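Local structure of F-actin-capping protein subunit alpha (Plasmodium berghei, 7A0H) at residues Lys86-Val91 against Thr102-Leu107; Ile60-Asp65 against Arg96-Thr101. The protein probably caps the fast-growing barbed ends of actin filaments, blocking subunit exchange there without severing them, and is built as an asymmetric homodimer. All coordinates share one frame; numbering follows the deposited sequence.

Contact 1: residues Lys86-Val91 against Thr102-Leu107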
# COMPACT_ATOMS: atom_id res chain seq x y z
N LYS A 86 -25.81 27.01 5.74
CA LYS A 86 -27.16 26.55 6.06
C LYS A 86 -27.83 25.98 4.81
O LYS A 86 -28.86 26.45 4.33
CB LYS A 86 -27.97 27.71 6.65
CG LYS A 86 -27.42 28.24 8.02
CD LYS A 86 -27.40 27.07 9.05
CE LYS A 86 -27.15 27.53 10.51
NZ LYS A 86 -25.76 28.00 10.78
N ILE A 87 -27.21 24.93 4.31
CA ILE A 87 -27.52 24.33 3.01
C ILE A 87 -27.28 22.85 3.19
O ILE A 87 -26.30 22.46 3.86
CB ILE A 87 -26.61 24.94 1.94
CG1 ILE A 87 -27.35 26.02 1.19
CG2 ILE A 87 -25.98 23.85 1.09
CD1 ILE A 87 -26.38 26.83 0.33
N LEU A 88 -28.22 22.03 2.73
CA LEU A 88 -28.02 20.60 2.58
C LEU A 88 -27.70 20.39 1.11
O LEU A 88 -28.45 20.84 0.23
CB LEU A 88 -29.26 19.79 2.93
CG LEU A 88 -29.86 20.09 4.32
CD1 LEU A 88 -31.25 19.43 4.50
CD2 LEU A 88 -28.95 19.62 5.43
N ALA A 89 -26.60 19.71 0.85
CA ALA A 89 -26.09 19.52 -0.50
C ALA A 89 -26.28 18.05 -0.83
O ALA A 89 -25.93 17.15 -0.04
CB ALA A 89 -24.62 19.91 -0.63
N ASN A 90 -26.85 17.82 -1.99
CA ASN A 90 -26.98 16.48 -2.52
C ASN A 90 -25.75 16.21 -3.36
O ASN A 90 -25.43 17.00 -4.25
CB ASN A 90 -28.26 16.37 -3.34
CG ASN A 90 -28.67 14.97 -3.50
OD1 ASN A 90 -27.83 14.08 -3.58
ND2 ASN A 90 -29.97 14.73 -3.49
N VAL A 91 -25.07 15.11 -3.12
CA VAL A 91 -23.78 14.93 -3.78
C VAL A 91 -23.77 13.72 -4.70
O VAL A 91 -24.43 12.71 -4.46
CB VAL A 91 -22.70 14.80 -2.67
CG1 VAL A 91 -21.59 14.06 -3.13
CG2 VAL A 91 -22.24 16.24 -2.20
N THR A 102 -30.40 22.25 -1.00
CA THR A 102 -31.67 22.58 -0.36
C THR A 102 -31.33 23.49 0.82
O THR A 102 -30.74 23.04 1.81
CB THR A 102 -32.37 21.32 0.19
OG1 THR A 102 -32.40 20.31 -0.81
CG2 THR A 102 -33.77 21.71 0.71
N PRO A 103 -31.69 24.76 0.73
CA PRO A 103 -31.36 25.73 1.77
C PRO A 103 -32.17 25.57 3.05
O PRO A 103 -33.37 25.31 3.02
CB PRO A 103 -31.69 27.07 1.10
CG PRO A 103 -32.80 26.69 0.09
CD PRO A 103 -32.46 25.34 -0.40
N LEU A 104 -31.55 25.79 4.16
CA LEU A 104 -32.34 25.82 5.39
C LEU A 104 -32.84 27.23 5.59
O LEU A 104 -32.21 28.20 5.17
CB LEU A 104 -31.48 25.37 6.58
CG LEU A 104 -30.85 23.99 6.36
CD1 LEU A 104 -30.04 23.79 7.55
CD2 LEU A 104 -31.86 22.83 6.20
N THR A 105 -34.01 27.32 6.20
CA THR A 105 -34.58 28.63 6.51
C THR A 105 -33.74 29.24 7.62
O THR A 105 -33.38 28.55 8.58
CB THR A 105 -36.04 28.49 6.93
OG1 THR A 105 -36.74 27.63 6.00
CG2 THR A 105 -36.72 29.84 6.93
N LYS A 106 -33.39 30.50 7.47
CA LYS A 106 -32.52 31.16 8.43
C LYS A 106 -33.31 31.62 9.65
O LYS A 106 -34.49 31.97 9.54
CB LYS A 106 -31.82 32.37 7.80
CG LYS A 106 -31.14 32.10 6.47
CD LYS A 106 -29.80 31.44 6.66
CE LYS A 106 -28.90 31.64 5.43
NZ LYS A 106 -27.53 31.11 5.75
N LEU A 107 -32.66 31.62 10.81
CA LEU A 107 -33.28 32.07 12.05
C LEU A 107 -32.86 33.50 12.33
O LEU A 107 -31.67 33.84 12.25
CB LEU A 107 -32.88 31.19 13.23
CG LEU A 107 -33.45 29.78 13.24
CD1 LEU A 107 -32.98 29.04 14.47
CD2 LEU A 107 -34.99 29.78 13.16
O HOH W 1 -29.77 28.76 3.62

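Contact 2: residues Ile60-Asp65 against Arg96-Thr101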
# COMPACT_ATOMS: atom_id res chain seq x y z
N ILE A 60 -15.68 18.10 -1.52
CA ILE A 60 -16.35 18.33 -2.79
C ILE A 60 -16.51 19.83 -2.98
O ILE A 60 -17.11 20.50 -2.15
CB ILE A 60 -17.72 17.62 -2.88
CG1 ILE A 60 -17.42 16.13 -2.91
CG2 ILE A 60 -18.43 18.11 -4.13
CD1 ILE A 60 -18.60 15.26 -2.84
N PRO A 61 -16.00 20.37 -4.05
CA PRO A 61 -16.11 21.81 -4.27
C PRO A 61 -17.54 22.23 -4.54
O PRO A 61 -18.30 21.55 -5.24
CB PRO A 61 -15.29 22.03 -5.55
CG PRO A 61 -14.45 20.84 -5.68
CD PRO A 61 -15.22 19.70 -5.09
N PHE A 62 -17.87 23.40 -4.02
CA PHE A 62 -19.22 23.93 -4.04
C PHE A 62 -19.14 25.37 -4.48
O PHE A 62 -18.35 26.14 -3.92
CB PHE A 62 -19.85 23.74 -2.65
CG PHE A 62 -21.18 24.34 -2.54
CD1 PHE A 62 -22.11 24.15 -3.53
CD2 PHE A 62 -21.55 25.03 -1.41
CE1 PHE A 62 -23.35 24.71 -3.45
CE2 PHE A 62 -22.78 25.59 -1.31
CZ PHE A 62 -23.69 25.42 -2.33
N GLU A 63 -19.86 25.72 -5.53
CA GLU A 63 -19.81 27.09 -6.05
C GLU A 63 -18.35 27.48 -6.25
O GLU A 63 -17.48 26.62 -6.46
CB GLU A 63 -20.58 28.01 -5.14
CG GLU A 63 -22.09 27.84 -5.21
CD GLU A 63 -22.85 28.71 -4.21
OE1 GLU A 63 -22.47 28.72 -3.02
OE2 GLU A 63 -23.82 29.39 -4.62
N SER A 64 -18.07 28.77 -6.20
CA SER A 64 -16.71 29.27 -6.23
C SER A 64 -16.17 29.30 -4.81
O SER A 64 -16.78 29.90 -3.93
CB SER A 64 -16.70 30.66 -6.86
OG SER A 64 -17.72 31.48 -6.29
N ASP A 65 -15.04 28.64 -4.60
CA ASP A 65 -14.23 28.74 -3.38
C ASP A 65 -14.83 28.07 -2.15
O ASP A 65 -14.23 28.17 -1.07
CB ASP A 65 -13.91 30.20 -3.05
CG ASP A 65 -13.12 30.89 -4.14
OD1 ASP A 65 -12.12 30.31 -4.61
OD2 ASP A 65 -13.50 32.01 -4.55
N ARG A 96 -17.95 13.15 -7.39
CA ARG A 96 -17.46 14.13 -6.41
C ARG A 96 -17.87 15.54 -6.82
O ARG A 96 -17.05 16.44 -7.02
CB ARG A 96 -15.95 14.04 -6.22
CG ARG A 96 -15.49 12.79 -5.47
CD ARG A 96 -14.08 12.93 -4.92
NE ARG A 96 -13.65 11.72 -4.21
CZ ARG A 96 -12.41 11.51 -3.76
NH1 ARG A 96 -11.45 12.42 -3.95
NH2 ARG A 96 -12.12 10.39 -3.10
N LYS A 97 -19.18 15.72 -6.98
CA LYS A 97 -19.72 17.02 -7.31
C LYS A 97 -21.04 17.19 -6.62
O LYS A 97 -21.66 16.22 -6.18
CB LYS A 97 -19.87 17.25 -8.81
CG LYS A 97 -20.86 16.30 -9.52
CD LYS A 97 -21.19 16.80 -10.96
CE LYS A 97 -22.09 15.85 -11.75
NZ LYS A 97 -22.20 16.35 -13.17
N VAL A 98 -21.42 18.46 -6.48
CA VAL A 98 -22.71 18.82 -5.95
C VAL A 98 -23.74 18.79 -7.08
O VAL A 98 -23.59 19.51 -8.08
CB VAL A 98 -22.66 20.21 -5.31
CG1 VAL A 98 -24.03 20.61 -4.82
CG2 VAL A 98 -21.69 20.19 -4.14
N ILE A 99 -24.86 18.11 -6.85
CA ILE A 99 -25.90 18.01 -7.87
C ILE A 99 -27.19 18.68 -7.46
O ILE A 99 -28.10 18.78 -8.28
CB ILE A 99 -26.16 16.54 -8.27
CG1 ILE A 99 -26.59 15.69 -7.05
CG2 ILE A 99 -24.90 15.93 -8.77
CD1 ILE A 99 -26.95 14.18 -7.37
N ASP A 100 -27.33 19.13 -6.22
CA ASP A 100 -28.53 19.88 -5.83
C ASP A 100 -28.25 20.46 -4.45
O ASP A 100 -27.41 19.98 -3.70
CB ASP A 100 -29.76 18.94 -5.92
CG ASP A 100 -31.08 19.65 -5.81
OD1 ASP A 100 -31.29 20.75 -6.45
OD2 ASP A 100 -31.96 19.03 -5.15
N THR A 101 -28.95 21.53 -4.12
CA THR A 101 -28.81 22.07 -2.78
C THR A 101 -30.18 22.48 -2.29
O THR A 101 -31.01 22.94 -3.07
CB THR A 101 -27.90 23.27 -2.72
OG1 THR A 101 -28.41 24.25 -3.61
CG2 THR A 101 -26.51 22.91 -3.15
O HOH W 2 -19.61 20.34 -7.24

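Contact 1: residues Lys86-Val91 against Thr102-Leu107
Three backbone hydrogen bonds tie residues 86-91 to 102-107, and each is nearly straight at the hydrogen. Leu-88 pairs both ways with Thr-102: its N gives to Thr-102 O (2.9 Å), and its O takes Thr-102 N at 2.7 Å, almost along the C=O axis. This is an antiparallel hydrogen-bonded pair. Next to it, Ile-87 and Pro-103 form a non-hydrogen-bonded pair, whose register asks no N-H of Pro-103 toward Ile-87, so the missing amide proton costs no cross-strand bond; CG1 of Ile-87 lies 4.1 Å from Pro-103 CA. Leu-104 N then donates to Lys-86 O at 2.8 Å, from 40° above the carbonyl plane, and a water joins that oxygen to Leu-104 O.

On the face of Leu-88, its CD1 meets Leu-104 CD2 at 3.8 Å, the two side chains crossing at about a right angle. The Lys-106 chain, bent at chi2 (-80°), brings NZ within 3.5 Å of Lys-86 CB, where Leu-85 O binds it. Lys-86 carries its own NZ away to Glu-114 of helix 112-131 in a salt bridge.

The contact belongs to the beta hairpin of strands 87-92 and 97-103; Lys-86 and Ile-87 form a G1 bulge opposite His-82. Leu-81 of strand 79-82 packs against both leucines, and Ile-87 meets Phe-62 of strand 58-62.

Contact 2: residues Ile60-Asp65 against Arg96-Thr101
Ile-60 begins the contact with its side chain directed at the other segment. CG1 stands anti to the carbonyl carbon (chi1 -68°) and CG2 anti to the backbone N, so the two branches spread over the backbone of Arg-96 and Lys-97. CG2 does the closest touching, 3.6 Å from Lys-97 CA, and also reaches Val-98 CG2 at 3.9 Å; CD1 lies 3.9 Å from Arg-96 CA.

Pro-61 contributes chiefly through its carbonyl. A water donates to Pro-61 O and accepts from Val-98 N, each at 2.7 Å, thereby bridging two stretches of backbone that make no direct hydrogen bond to each other.

At Phe-62, CG is anti to the backbone N (chi1 175°), which carries the ring toward Val-98 and Thr-101. Ring atom CD1 approaches Val-98 CG2 obliquely at 4.0 Å. Farther out, CE1 meets Thr-101 CG2 tip to tip at 3.6 Å. Glu-63 OE1 sits over one ring face, offset toward the rim.

The axes of 60-62 and 97-101 approach to 6.2 Å at 54°, and with no direct main-chain bond between them the two strands are layered and not paired. Ile-68 touches Phe-62 and Val-98, and Val-91 and Ile-70 touch Ile-60, extending the apolar layer. The arrangement is that of face-to-face packing between two beta layers: the hairpin of strands 58-62 and 66-70 lies against the antiparallel sheet containing strands 87-92 and 97-103.

Strand 97-103 serves both contacts, but in different directions. Contact 1 works within a sheet, joining its neighbour 87-92 side by side at the surface through direct N-H to C=O hydrogen bonds. Contact 2 works between sheets and is partly buried: methyl groups and an aromatic ring carry it, with a single water as the polar bridge. The two meet where Asn-90 N and O probably hydrogen-bond to Asp-100 O and Ile-99 N, at a classic beta bulge, and where Val-91 CG1 packs on Ile-60 CD1. The centres of contacts 1 and 2 are about 13 Å apart. The centre of contact 2 lies about 16 Å from the centre of the chain. For contact 1 the centre is about 21 Å from the centre of the chain.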